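Local coordinates for ScaE cell-surface anchored scaffoldin protein (PDB 2ZF9) that anchors cellulosomal components to the bacterial cell surface, its type III cohesin module probably acting by binding the dockerins of partner proteins, at residues V51-S56 with W127-Q132; I71-K76 with N108-A113; I36-L41 with G179-Y184. One frame throughout, in Å; residues are numbered along the deposited sequence.

Contact 1 (V51-S56 with W127-Q132); sequences VTMELS and WSFVLQ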
ATOM      1  N   VAL A  51      -9.192  12.884   2.999  1.00 23.13           N
ATOM      2  CA  VAL A  51      -7.764  12.982   2.777  1.00 21.78           C
ATOM      3  C   VAL A  51      -7.359  12.058   1.619  1.00 21.20           C
ATOM      4  O   VAL A  51      -7.609  10.845   1.660  1.00 19.77           O
ATOM      5  CB  VAL A  51      -6.962  12.623   4.084  1.00 22.02           C
ATOM      6  CG1 VAL A  51      -5.488  12.800   3.851  1.00 24.06           C
ATOM      7  CG2 VAL A  51      -7.401  13.494   5.269  1.00 22.31           C
ATOM      8  N   THR A  52      -6.689  12.620   0.618  1.00 22.35           N
ATOM      9  CA  THR A  52      -6.087  11.814  -0.447  1.00 23.35           C
ATOM     10  C   THR A  52      -4.823  11.115   0.043  1.00 21.42           C
ATOM     11  O   THR A  52      -3.880  11.759   0.500  1.00 20.62           O
ATOM     12  CB  THR A  52      -5.753  12.680  -1.670  1.00 24.94           C
ATOM     13  OG1 THR A  52      -6.981  13.186  -2.195  1.00 26.78           O
ATOM     14  CG2 THR A  52      -5.050  11.822  -2.774  1.00 23.56           C
HETATM   15  N   MSE A  53      -4.829   9.786  -0.034  1.00 17.14           N
HETATM   16  CA  MSE A  53      -3.693   8.963   0.384  1.00 18.19           C
HETATM   17  C   MSE A  53      -3.108   8.245  -0.826  1.00 18.31           C
HETATM   18  O   MSE A  53      -3.836   7.950  -1.779  1.00 17.70           O
HETATM   19  CB  MSE A  53      -4.175   7.936   1.418  1.00 15.56           C
HETATM   20  CG  MSE A  53      -4.824   8.570   2.694  1.00 19.75           C
HETATM   21 SE   MSE A  53      -3.441   9.551   3.725  1.00 30.97          SE
HETATM   22  CE  MSE A  53      -2.573   7.963   4.567  1.00 19.87           C
ATOM     23  N   GLU A  54      -1.800   7.981  -0.789  1.00 19.64           N
ATOM     24  CA  GLU A  54      -1.085   7.303  -1.885  1.00 20.42           C
ATOM     25  C   GLU A  54      -0.260   6.122  -1.404  1.00 21.75           C
ATOM     26  O   GLU A  54       0.472   6.224  -0.416  1.00 17.74           O
ATOM     27  CB  GLU A  54      -0.145   8.284  -2.609  1.00 19.85           C
ATOM     28  CG  GLU A  54      -0.904   9.412  -3.323  1.00 22.12           C
ATOM     29  CD  GLU A  54      -0.011  10.539  -3.794  1.00 24.88           C
ATOM     30  OE1 GLU A  54       1.066  10.809  -3.190  1.00 23.69           O
ATOM     31  OE2 GLU A  54      -0.404  11.150  -4.805  1.00 32.50           O
ATOM     32  N   LEU A  55      -0.379   5.006  -2.120  1.00 20.21           N
ATOM     33  CA  LEU A  55       0.566   3.917  -2.003  1.00 19.39           C
ATOM     34  C   LEU A  55       1.571   4.066  -3.131  1.00 17.83           C
ATOM     35  O   LEU A  55       1.206   4.043  -4.313  1.00 18.78           O
ATOM     36  CB  LEU A  55      -0.134   2.549  -2.066  1.00 17.00           C
ATOM     37  CG  LEU A  55       0.716   1.260  -2.136  1.00 20.23           C
ATOM     38  CD1 LEU A  55       1.524   1.058  -0.880  1.00 18.54           C
ATOM     39  CD2 LEU A  55      -0.220   0.040  -2.312  1.00 24.90           C
ATOM     40  N   SER A  56       2.842   4.242  -2.760  1.00 15.85           N
ATOM     41  CA  SER A  56       3.923   4.440  -3.745  1.00 20.30           C
ATOM     42  C   SER A  56       4.926   3.297  -3.781  1.00 20.40           C
ATOM     43  O   SER A  56       5.068   2.563  -2.797  1.00 19.81           O
ATOM     44  CB  SER A  56       4.674   5.756  -3.427  1.00 18.65           C
ATOM     45  OG  SER A  56       3.779   6.856  -3.611  1.00 24.59           O
ATOM     46  N   TRP A 127      -1.308   3.601  -6.322  1.00 16.64           N
ATOM     47  CA  TRP A 127      -2.742   3.784  -6.103  1.00 16.09           C
ATOM     48  C   TRP A 127      -2.972   5.024  -5.285  1.00 17.29           C
ATOM     49  O   TRP A 127      -2.183   5.341  -4.380  1.00 17.83           O
ATOM     50  CB  TRP A 127      -3.353   2.595  -5.367  1.00 16.19           C
ATOM     51  CG  TRP A 127      -3.362   1.379  -6.150  1.00 19.77           C
ATOM     52  CD1 TRP A 127      -2.467   0.323  -6.065  1.00 15.10           C
ATOM     53  CD2 TRP A 127      -4.327   1.018  -7.143  1.00 21.42           C
ATOM     54  NE1 TRP A 127      -2.807  -0.637  -6.983  1.00 18.38           N
ATOM     55  CE2 TRP A 127      -3.946  -0.243  -7.649  1.00 19.23           C
ATOM     56  CE3 TRP A 127      -5.477   1.647  -7.662  1.00 14.79           C
ATOM     57  CZ2 TRP A 127      -4.684  -0.912  -8.650  1.00 17.18           C
ATOM     58  CZ3 TRP A 127      -6.205   0.987  -8.655  1.00 19.29           C
ATOM     59  CH2 TRP A 127      -5.809  -0.285  -9.130  1.00 18.48           C
ATOM     60  N   SER A 128      -4.035   5.747  -5.630  1.00 16.08           N
ATOM     61  CA  SER A 128      -4.475   6.856  -4.837  1.00 17.64           C
ATOM     62  C   SER A 128      -5.902   6.550  -4.319  1.00 16.04           C
ATOM     63  O   SER A 128      -6.694   5.919  -5.007  1.00 15.68           O
ATOM     64  CB  SER A 128      -4.429   8.105  -5.746  1.00 20.67           C
ATOM     65  OG  SER A 128      -5.125   9.146  -5.161  1.00 31.51           O
ATOM     66  N   PHE A 129      -6.243   7.018  -3.127  1.00 16.52           N
ATOM     67  CA  PHE A 129      -7.544   6.712  -2.514  1.00 17.14           C
ATOM     68  C   PHE A 129      -7.833   7.752  -1.431  1.00 18.30           C
ATOM     69  O   PHE A 129      -6.939   8.500  -1.025  1.00 20.60           O
ATOM     70  CB  PHE A 129      -7.589   5.266  -1.923  1.00 17.61           C
ATOM     71  CG  PHE A 129      -6.458   4.958  -0.935  1.00 17.04           C
ATOM     72  CD1 PHE A 129      -5.166   4.696  -1.396  1.00 13.83           C
ATOM     73  CD2 PHE A 129      -6.699   4.951   0.457  1.00 18.48           C
ATOM     74  CE1 PHE A 129      -4.133   4.385  -0.496  1.00 16.58           C
ATOM     75  CE2 PHE A 129      -5.666   4.644   1.363  1.00 15.94           C
ATOM     76  CZ  PHE A 129      -4.382   4.376   0.876  1.00 22.37           C
ATOM     77  N   VAL A 130      -9.082   7.816  -0.992  1.00 20.55           N
ATOM     78  CA  VAL A 130      -9.500   8.879  -0.070  1.00 21.30           C
ATOM     79  C   VAL A 130     -10.041   8.252   1.217  1.00 19.36           C
ATOM     80  O   VAL A 130     -10.942   7.405   1.154  1.00 20.36           O
ATOM     81  CB  VAL A 130     -10.615   9.780  -0.716  1.00 23.20           C
ATOM     82  CG1 VAL A 130     -11.173  10.815   0.269  1.00 19.61           C
ATOM     83  CG2 VAL A 130     -10.061  10.504  -1.957  1.00 21.72           C
ATOM     84  N   LEU A 131      -9.520   8.709   2.367  1.00 16.70           N
ATOM     85  CA  LEU A 131     -10.001   8.286   3.667  1.00 18.05           C
ATOM     86  C   LEU A 131     -10.541   9.504   4.377  1.00 19.70           C
ATOM     87  O   LEU A 131      -9.937  10.575   4.332  1.00 22.31           O
ATOM     88  CB  LEU A 131      -8.871   7.642   4.510  1.00 19.46           C
ATOM     89  CG  LEU A 131      -8.363   6.301   3.971  1.00 15.90           C
ATOM     90  CD1 LEU A 131      -7.191   5.789   4.796  1.00 18.91           C
ATOM     91  CD2 LEU A 131      -9.489   5.274   3.962  1.00 22.11           C
ATOM     92  N   GLN A 132     -11.686   9.340   5.021  1.00 19.76           N
ATOM     93  CA  GLN A 132     -12.261  10.442   5.767  1.00 22.06           C
ATOM     94  C   GLN A 132     -12.055  10.294   7.295  1.00 19.26           C
ATOM     95  O   GLN A 132     -12.302   9.248   7.891  1.00 19.89           O
ATOM     96  CB  GLN A 132     -13.737  10.646   5.390  1.00 22.04           C
ATOM     97  CG  GLN A 132     -14.393  11.852   6.124  1.00 22.96           C
ATOM     98  CD  GLN A 132     -15.840  12.069   5.705  1.00 29.78           C
ATOM     99  OE1 GLN A 132     -16.576  11.111   5.485  1.00 30.79           O
ATOM    100  NE2 GLN A 132     -16.254  13.344   5.598  1.00 34.04           N
TER
HETATM  101  O   HOH W   1      -2.677  11.039  -6.071  1.00 30.62           O
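M53 and F129 sit opposite each other midway along an antiparallel pairing of strands 50-58 and 124-132, where six backbone hydrogen bonds join the hydrogen-bonded pairs V51 with L131, M53 with F129 and L55 with W127. The bond from M53 N to F129 O is short and almost straight, 2.7 Å at 177°. At the intervening non-hydrogen-bonded pairs, T52 with V130 and E54 with S128, CA-H groups approach carbonyls that already accept an N-H; V130 CA is 3.2 Å from V51 O.

Apolar contacts gather on the side of M53, a selenomethionine. Its CB lies over one face of the F129 ring, 3.8 Å from the centroid and displaced toward the rim at CE2 and CZ, a CH-pi contact. Beyond CG the chain bends at chi2 and chi3, and its end leads off to I36 of strand 33-41. M53 CG also packs against L131 CD1 at 4.2 Å, and L55 CD2 approaches W127 CD1.

The opposite side is mixed, with T52, E54 and S128 beside V130. E54 OE2 accepts from a water at 2.6 Å, which is weakly linked to S128 OG.

Since the N-H and C=O groups of the paired residues satisfy each other, the apolar side chains can face the buried interior of the cohesin beta-sandwich, while the E54-water-S128 link stays on the side at least partly exposed to solvent.

Contact 2 (I71-K76 with N108-A113); sequences IQFDPK and NSFFTA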
ATOM      1  N   ILE A  71      -4.738  -3.055   1.622  1.00 15.67           N
ATOM      2  CA  ILE A  71      -4.471  -1.880   2.426  1.00 16.86           C
ATOM      3  C   ILE A  71      -5.517  -1.868   3.528  1.00 16.91           C
ATOM      4  O   ILE A  71      -6.705  -1.984   3.250  1.00 18.45           O
ATOM      5  CB  ILE A  71      -4.591  -0.591   1.546  1.00 17.47           C
ATOM      6  CG1 ILE A  71      -3.477  -0.626   0.483  1.00 22.86           C
ATOM      7  CG2 ILE A  71      -4.526   0.700   2.416  1.00 17.77           C
ATOM      8  CD1 ILE A  71      -3.652   0.398  -0.576  1.00 29.01           C
ATOM      9  N   GLN A  72      -5.071  -1.755   4.772  1.00 18.24           N
ATOM     10  CA  GLN A  72      -6.022  -1.709   5.882  1.00 18.17           C
ATOM     11  C   GLN A  72      -5.788  -0.418   6.658  1.00 17.27           C
ATOM     12  O   GLN A  72      -4.675   0.125   6.633  1.00 19.05           O
ATOM     13  CB  GLN A  72      -5.861  -2.917   6.809  1.00 17.83           C
ATOM     14  CG  GLN A  72      -4.534  -2.982   7.487  1.00 23.36           C
ATOM     15  CD  GLN A  72      -4.396  -4.215   8.354  1.00 31.36           C
ATOM     16  OE1 GLN A  72      -5.087  -5.238   8.143  1.00 29.54           O
ATOM     17  NE2 GLN A  72      -3.488  -4.144   9.321  1.00 23.78           N
ATOM     18  N   PHE A  73      -6.831   0.064   7.324  1.00 18.73           N
ATOM     19  CA  PHE A  73      -6.725   1.344   8.028  1.00 18.80           C
ATOM     20  C   PHE A  73      -7.527   1.325   9.342  1.00 17.02           C
ATOM     21  O   PHE A  73      -8.434   0.512   9.541  1.00 18.89           O
ATOM     22  CB  PHE A  73      -7.197   2.493   7.126  1.00 14.64           C
ATOM     23  CG  PHE A  73      -8.498   2.198   6.401  1.00 19.09           C
ATOM     24  CD1 PHE A  73      -8.489   1.659   5.088  1.00 15.72           C
ATOM     25  CD2 PHE A  73      -9.743   2.464   7.015  1.00 18.52           C
ATOM     26  CE1 PHE A  73      -9.687   1.370   4.416  1.00 20.73           C
ATOM     27  CE2 PHE A  73     -10.948   2.192   6.347  1.00 21.34           C
ATOM     28  CZ  PHE A  73     -10.917   1.634   5.021  1.00 17.08           C
ATOM     29  N   ASP A  74      -7.170   2.241  10.219  1.00 19.01           N
ATOM     30  CA  ASP A  74      -7.888   2.446  11.487  1.00 17.79           C
ATOM     31  C   ASP A  74      -9.396   2.415  11.205  1.00 15.42           C
ATOM     32  O   ASP A  74      -9.875   3.194  10.383  1.00 18.65           O
ATOM     33  CB  ASP A  74      -7.490   3.836  12.025  1.00 15.00           C
ATOM     34  CG  ASP A  74      -7.879   4.028  13.476  1.00 25.30           C
ATOM     35  OD1 ASP A  74      -6.967   4.240  14.310  1.00 26.51           O
ATOM     36  OD2 ASP A  74      -9.082   3.917  13.756  1.00 19.64           O
ATOM     37  N   PRO A  75     -10.159   1.526  11.887  1.00 21.00           N
ATOM     38  CA  PRO A  75     -11.601   1.385  11.656  1.00 21.59           C
ATOM     39  C   PRO A  75     -12.398   2.691  11.896  1.00 20.13           C
ATOM     40  O   PRO A  75     -13.516   2.812  11.456  1.00 19.74           O
ATOM     41  CB  PRO A  75     -12.026   0.313  12.677  1.00 22.66           C
ATOM     42  CG  PRO A  75     -10.794  -0.362  13.073  1.00 24.92           C
ATOM     43  CD  PRO A  75      -9.696   0.639  12.973  1.00 21.83           C
ATOM     44  N   LYS A  76     -11.807   3.676  12.553  1.00 18.59           N
ATOM     45  CA  LYS A  76     -12.481   4.969  12.697  1.00 21.99           C
ATOM     46  C   LYS A  76     -12.475   5.792  11.415  1.00 20.72           C
ATOM     47  O   LYS A  76     -13.222   6.782  11.302  1.00 21.12           O
ATOM     48  CB  LYS A  76     -11.805   5.801  13.796  1.00 20.32           C
ATOM     49  CG  LYS A  76     -12.187   5.342  15.178  1.00 27.52           C
ATOM     50  CD  LYS A  76     -11.313   5.991  16.229  1.00 32.02           C
ATOM     51  CE  LYS A  76     -11.749   5.483  17.580  1.00 40.71           C
ATOM     52  NZ  LYS A  76     -10.920   6.054  18.665  1.00 54.18           N
ATOM     53  N   ASN A 108     -12.737  -2.189   7.001  1.00 24.19           N
ATOM     54  CA  ASN A 108     -11.563  -1.324   7.156  1.00 22.49           C
ATOM     55  C   ASN A 108     -10.369  -1.736   6.263  1.00 20.05           C
ATOM     56  O   ASN A 108      -9.222  -1.559   6.639  1.00 21.01           O
ATOM     57  CB  ASN A 108     -11.162  -1.190   8.636  1.00 21.28           C
ATOM     58  CG  ASN A 108     -10.509  -2.434   9.158  1.00 23.52           C
ATOM     59  OD1 ASN A 108     -10.978  -3.532   8.883  1.00 22.33           O
ATOM     60  ND2 ASN A 108      -9.392  -2.282   9.865  1.00 22.37           N
ATOM     61  N   SER A 109     -10.645  -2.238   5.058  1.00 19.54           N
ATOM     62  CA  SER A 109      -9.562  -2.657   4.157  1.00 20.48           C
ATOM     63  C   SER A 109     -10.078  -2.799   2.722  1.00 21.77           C
ATOM     64  O   SER A 109     -11.267  -3.091   2.500  1.00 19.98           O
ATOM     65  CB  SER A 109      -8.943  -3.989   4.640  1.00 15.66           C
ATOM     66  OG  SER A 109      -9.822  -5.080   4.454  1.00 18.68           O
ATOM     67  N   PHE A 110      -9.170  -2.639   1.765  1.00 19.41           N
ATOM     68  CA  PHE A 110      -9.486  -2.942   0.372  1.00 17.60           C
ATOM     69  C   PHE A 110      -8.296  -3.645  -0.299  1.00 17.34           C
ATOM     70  O   PHE A 110      -7.180  -3.677   0.216  1.00 19.31           O
ATOM     71  CB  PHE A 110      -9.957  -1.670  -0.407  1.00 15.84           C
ATOM     72  CG  PHE A 110      -8.906  -0.589  -0.539  1.00 16.63           C
ATOM     73  CD1 PHE A 110      -8.707   0.348   0.496  1.00 17.26           C
ATOM     74  CD2 PHE A 110      -8.125  -0.489  -1.697  1.00 16.41           C
ATOM     75  CE1 PHE A 110      -7.752   1.358   0.410  1.00 16.99           C
ATOM     76  CE2 PHE A 110      -7.152   0.536  -1.818  1.00 17.96           C
ATOM     77  CZ  PHE A 110      -6.958   1.468  -0.781  1.00 14.04           C
ATOM     78  N   PHE A 111      -8.564  -4.237  -1.437  1.00 16.96           N
ATOM     79  CA  PHE A 111      -7.569  -5.033  -2.130  1.00 19.29           C
ATOM     80  C   PHE A 111      -7.292  -4.404  -3.478  1.00 16.81           C
ATOM     81  O   PHE A 111      -8.226  -3.958  -4.185  1.00 17.96           O
ATOM     82  CB  PHE A 111      -8.073  -6.474  -2.309  1.00 15.31           C
ATOM     83  CG  PHE A 111      -7.136  -7.356  -3.122  1.00 20.13           C
ATOM     84  CD1 PHE A 111      -5.842  -7.639  -2.662  1.00 17.04           C
ATOM     85  CD2 PHE A 111      -7.567  -7.923  -4.314  1.00 19.74           C
ATOM     86  CE1 PHE A 111      -4.973  -8.481  -3.396  1.00 16.26           C
ATOM     87  CE2 PHE A 111      -6.740  -8.756  -5.063  1.00 24.57           C
ATOM     88  CZ  PHE A 111      -5.453  -9.055  -4.615  1.00 15.08           C
ATOM     89  N   THR A 112      -6.013  -4.358  -3.832  1.00 17.55           N
ATOM     90  CA  THR A 112      -5.607  -3.866  -5.163  1.00 15.96           C
ATOM     91  C   THR A 112      -4.785  -4.942  -5.848  1.00 17.52           C
ATOM     92  O   THR A 112      -4.084  -5.698  -5.178  1.00 14.83           O
ATOM     93  CB  THR A 112      -4.741  -2.587  -5.061  1.00 19.36           C
ATOM     94  OG1 THR A 112      -3.520  -2.889  -4.336  1.00 17.06           O
ATOM     95  CG2 THR A 112      -5.554  -1.420  -4.384  1.00 16.72           C
ATOM     96  N   ALA A 113      -4.837  -5.007  -7.181  1.00 16.52           N
ATOM     97  CA  ALA A 113      -4.079  -6.038  -7.934  1.00 16.01           C
ATOM     98  C   ALA A 113      -3.675  -5.457  -9.279  1.00 18.20           C
ATOM     99  O   ALA A 113      -4.383  -4.625  -9.834  1.00 18.69           O
ATOM    100  CB  ALA A 113      -4.918  -7.348  -8.153  1.00 16.89           C
TER
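F73 and N108 both carry CG between backbone N and carbonyl carbon, with chi1 46° for F73 and 74° for N108. With chi2 near -94° the F73 ring lies against the backbone of N108, whose O stands 3.6 Å above the ring plane, over its centre. The same oxygen accepts from F73 N at 3.0 Å. The N108 torsion serves its side-chain amide, which bonds back across the strand end, ND2 to F73 O at 3.0 Å, with the acceptor close to the amide plane, so main chain and side chain of N108 grip both polar backbone atoms of F73. Just beyond, D74 OD2 accepts from K76 N in an Asx turn.

Farther along, I71 and F110 form a hydrogen-bonded antiparallel pair through two backbone bonds, and their side chains lie side by side. I71 CB stands over one face of the F110 ring, offset toward the rim, while I71 CD1 reaches F110 CZ at 3.5 Å. The edges of the two phenylalanine rings meet, F73 CE1 lying 4.2 Å from F110 CD1. An alanine in place of F73 would probably open a gap beside F110 and L131 and leave the N108 carbonyl without the ring that covers it.

On the other side of the strands Q72 CB packs on S109 CB, while Q72 NE2 bonds to Q146 and S109 OG to T106 and D105. The chemistry thus changes along the pair, from an aromatic and aliphatic cluster in the sandwich interior to a side-chain amide hydrogen bond where strand 66-73 ends.

Contact 3 (I36-L41 with G179-Y184); sequences ITKKTL and GIEQGY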
ATOM      1  N   ILE A  36       3.163   4.342   2.240  1.00 18.96           N
ATOM      2  CA  ILE A  36       1.863   5.040   2.276  1.00 18.54           C
ATOM      3  C   ILE A  36       2.094   6.409   2.885  1.00 20.66           C
ATOM      4  O   ILE A  36       2.926   6.565   3.793  1.00 18.70           O
ATOM      5  CB  ILE A  36       0.838   4.249   3.069  1.00 18.31           C
ATOM      6  CG1 ILE A  36       0.505   2.937   2.315  1.00 19.65           C
ATOM      7  CG2 ILE A  36      -0.432   5.105   3.399  1.00 18.61           C
ATOM      8  CD1 ILE A  36      -0.378   1.978   3.137  1.00 23.79           C
ATOM      9  N   THR A  37       1.355   7.385   2.360  1.00 21.28           N
ATOM     10  CA  THR A  37       1.385   8.777   2.811  1.00 20.28           C
ATOM     11  C   THR A  37       1.396   8.898   4.337  1.00 19.41           C
ATOM     12  O   THR A  37       0.618   8.253   5.030  1.00 15.61           O
ATOM     13  CB  THR A  37       0.148   9.551   2.247  1.00 22.65           C
ATOM     14  OG1 THR A  37       0.034   9.316   0.824  1.00 18.60           O
ATOM     15  CG2 THR A  37       0.282  11.058   2.519  1.00 23.71           C
ATOM     16  N   LYS A  38       2.275   9.762   4.835  1.00 19.74           N
ATOM     17  CA  LYS A  38       2.262  10.169   6.249  1.00 22.99           C
ATOM     18  C   LYS A  38       1.737  11.579   6.299  1.00 24.44           C
ATOM     19  O   LYS A  38       2.467  12.532   5.999  1.00 25.56           O
ATOM     20  CB  LYS A  38       3.674  10.086   6.839  1.00 24.39           C
ATOM     21  CG  LYS A  38       4.156   8.661   6.951  1.00 24.50           C
ATOM     22  CD  LYS A  38       5.628   8.620   7.277  1.00 39.34           C
ATOM     23  CE  LYS A  38       6.091   7.187   7.416  1.00 38.59           C
ATOM     24  NZ  LYS A  38       7.489   7.094   7.941  1.00 50.07           N
ATOM     25  N   LYS A  39       0.451  11.706   6.632  1.00 22.81           N
ATOM     26  CA  LYS A  39      -0.231  12.975   6.497  1.00 24.70           C
ATOM     27  C   LYS A  39      -0.452  13.602   7.867  1.00 25.78           C
ATOM     28  O   LYS A  39      -0.990  12.947   8.767  1.00 23.75           O
ATOM     29  CB  LYS A  39      -1.580  12.779   5.782  1.00 23.30           C
ATOM     30  CG  LYS A  39      -2.363  14.063   5.515  1.00 25.32           C
ATOM     31  CD  LYS A  39      -1.676  14.941   4.452  1.00 34.38           C
ATOM     32  CE  LYS A  39      -2.208  14.697   3.063  1.00 46.63           C
ATOM     33  NZ  LYS A  39      -2.309  16.023   2.372  1.00 48.38           N
ATOM     34  N   THR A  40      -0.078  14.878   8.004  1.00 24.03           N
ATOM     35  CA  THR A  40      -0.413  15.634   9.222  1.00 26.23           C
ATOM     36  C   THR A  40      -1.411  16.739   8.903  1.00 26.19           C
ATOM     37  O   THR A  40      -1.229  17.499   7.961  1.00 25.66           O
ATOM     38  CB  THR A  40       0.836  16.200   9.933  1.00 28.47           C
ATOM     39  OG1 THR A  40       1.770  15.144  10.181  1.00 29.76           O
ATOM     40  CG2 THR A  40       0.463  16.863  11.286  1.00 26.46           C
ATOM     41  N   LEU A  41      -2.495  16.776   9.664  1.00 26.89           N
ATOM     42  CA  LEU A  41      -3.539  17.757   9.475  1.00 25.11           C
ATOM     43  C   LEU A  41      -3.526  18.740  10.657  1.00 26.06           C
ATOM     44  O   LEU A  41      -3.132  18.384  11.751  1.00 24.12           O
ATOM     45  CB  LEU A  41      -4.893  17.063   9.396  1.00 25.72           C
ATOM     46  CG  LEU A  41      -5.143  16.074   8.252  1.00 27.48           C
ATOM     47  CD1 LEU A  41      -6.515  15.508   8.422  1.00 23.76           C
ATOM     48  CD2 LEU A  41      -4.987  16.755   6.861  1.00 28.78           C
ATOM     49  N   GLY A 179      10.389  -4.162   3.228  1.00 18.09           N
ATOM     50  CA  GLY A 179      10.252  -3.012   2.335  1.00 16.15           C
ATOM     51  C   GLY A 179       8.967  -2.238   2.528  1.00 18.26           C
ATOM     52  O   GLY A 179       8.537  -1.527   1.613  1.00 18.64           O
ATOM     53  N   ILE A 180       8.342  -2.344   3.706  1.00 15.02           N
ATOM     54  CA  ILE A 180       7.084  -1.606   3.902  1.00 15.63           C
ATOM     55  C   ILE A 180       7.312  -0.400   4.785  1.00 16.69           C
ATOM     56  O   ILE A 180       7.834  -0.544   5.886  1.00 17.38           O
ATOM     57  CB  ILE A 180       5.952  -2.485   4.507  1.00 16.61           C
ATOM     58  CG1 ILE A 180       5.687  -3.741   3.650  1.00 16.62           C
ATOM     59  CG2 ILE A 180       4.696  -1.626   4.678  1.00 17.01           C
ATOM     60  CD1 ILE A 180       5.328  -3.443   2.152  1.00 13.47           C
ATOM     61  N   GLU A 181       6.938   0.782   4.287  1.00 16.32           N
ATOM     62  CA  GLU A 181       6.895   1.993   5.086  1.00 23.78           C
ATOM     63  C   GLU A 181       5.419   2.371   5.326  1.00 19.57           C
ATOM     64  O   GLU A 181       4.735   2.860   4.431  1.00 19.69           O
ATOM     65  CB  GLU A 181       7.686   3.088   4.387  1.00 20.25           C
ATOM     66  CG  GLU A 181       7.876   4.392   5.184  1.00 38.69           C
ATOM     67  CD  GLU A 181       8.397   5.553   4.294  1.00 38.15           C
ATOM     68  OE1 GLU A 181       9.151   5.268   3.315  1.00 51.04           O
ATOM     69  OE2 GLU A 181       8.045   6.740   4.564  1.00 45.16           O
ATOM     70  N   GLN A 182       4.915   2.093   6.527  1.00 17.89           N
ATOM     71  CA  GLN A 182       3.499   2.297   6.809  1.00 17.11           C
ATOM     72  C   GLN A 182       3.197   3.806   6.895  1.00 19.44           C
ATOM     73  O   GLN A 182       4.106   4.635   7.129  1.00 17.07           O
ATOM     74  CB  GLN A 182       3.092   1.597   8.132  1.00 20.39           C
ATOM     75  CG  GLN A 182       3.370   0.080   8.220  1.00 17.86           C
ATOM     76  CD  GLN A 182       2.558  -0.758   7.221  1.00 13.80           C
ATOM     77  OE1 GLN A 182       2.150  -0.266   6.172  1.00 16.12           O
ATOM     78  NE2 GLN A 182       2.322  -2.032   7.548  1.00 16.76           N
ATOM     79  N   GLY A 183       1.929   4.159   6.702  1.00 19.27           N
ATOM     80  CA  GLY A 183       1.535   5.549   6.771  1.00 19.34           C
ATOM     81  C   GLY A 183       0.469   5.810   7.810  1.00 19.08           C
ATOM     82  O   GLY A 183       0.158   4.947   8.663  1.00 20.91           O
ATOM     83  N   TYR A 184      -0.082   7.019   7.764  1.00 19.73           N
ATOM     84  CA  TYR A 184      -1.088   7.435   8.730  1.00 19.50           C
ATOM     85  C   TYR A 184      -1.679   8.776   8.358  1.00 19.22           C
ATOM     86  O   TYR A 184      -1.136   9.506   7.502  1.00 19.52           O
ATOM     87  CB  TYR A 184      -0.485   7.543  10.152  1.00 18.14           C
ATOM     88  CG  TYR A 184       0.779   8.350  10.234  1.00 20.48           C
ATOM     89  CD1 TYR A 184       2.018   7.719  10.423  1.00 25.39           C
ATOM     90  CD2 TYR A 184       0.755   9.744  10.096  1.00 27.84           C
ATOM     91  CE1 TYR A 184       3.198   8.467  10.494  1.00 26.60           C
ATOM     92  CE2 TYR A 184       1.947  10.509  10.156  1.00 22.34           C
ATOM     93  CZ  TYR A 184       3.143   9.860  10.372  1.00 23.89           C
ATOM     94  OH  TYR A 184       4.300  10.599  10.418  1.00 29.00           O
TER
HETATM   95  O   HOH W   2       5.280   6.178   4.521  1.00 42.82           O
HETATM   96  O   HOH W   3       5.746   8.126   2.951  1.00 53.58           O
HETATM   97  O   HOH W   4       6.205   4.454   9.063  1.00 42.63           O
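K38 lies across the ring of Y184, the two side chains crossing obliquely on the surface of a parallel strand pair. The extended lysine chain supplies the touch: CG is 3.6 Å above the ring plane, offset toward the rim, and CB makes a CH-pi contact 4.0 Å from the centroid. Y184 carries CG between backbone N and carbonyl carbon, chi1 50°, and its ring comes under the lysine chain. Against E181 the lysine is turned differently, at about a right angle. Its NZ forms a salt bridge with E181 OE2 at 3.4 Å, weak as a hydrogen bond. K38 CE passes 3.2 Å from Q182 O, and a water that donates to this oxygen accepts weakly from NZ.

Beneath these side chains, backbone bonds fix the register. I36 N donates to E181 O, Y184 N to T37 O, and K39 N to Y184 O at 2.8 Å. G183 CA lies close to both I36 O and T37 O, where a CB would clash.

I36 turns inward instead, packing its CB and CG2 on G183 and reaching M53, L55, V145 and V147. T37 OG1 bonds to E54 N, and K142 makes a cation-pi contact with the Y184 ring. Strand 33-41 lies between strand 50-58, antiparallel to it, and strand 180-187, parallel to it; the latter follows directly after helix 166-178 and pairs on with strand 142-149, bringing early and late parts of the cohesin chain together.

In the fold
Contact 1 is the most buried of the three, whereas contacts 2 and 3 each combine interior residues with a surface-facing part. Contacts 1 and 2 meet in the hydrophobic interior: the F129 and F110 rings meet edge-to-face, L55 packs on I71, and W127 on T112. Contact 3 joins contact 1 because strands 33-41 and 50-58 are neighbours. Contacts 2 and 3 do not touch, although V145 of strand 142-149 packs on both I71 and I36. Chemistry follows place: antiparallel pairing with aromatic packing in contacts 1 and 2, supplemented by a side-chain amide bond in contact 2, against parallel pairing with a lysine, a carboxylate and waters in contact 3.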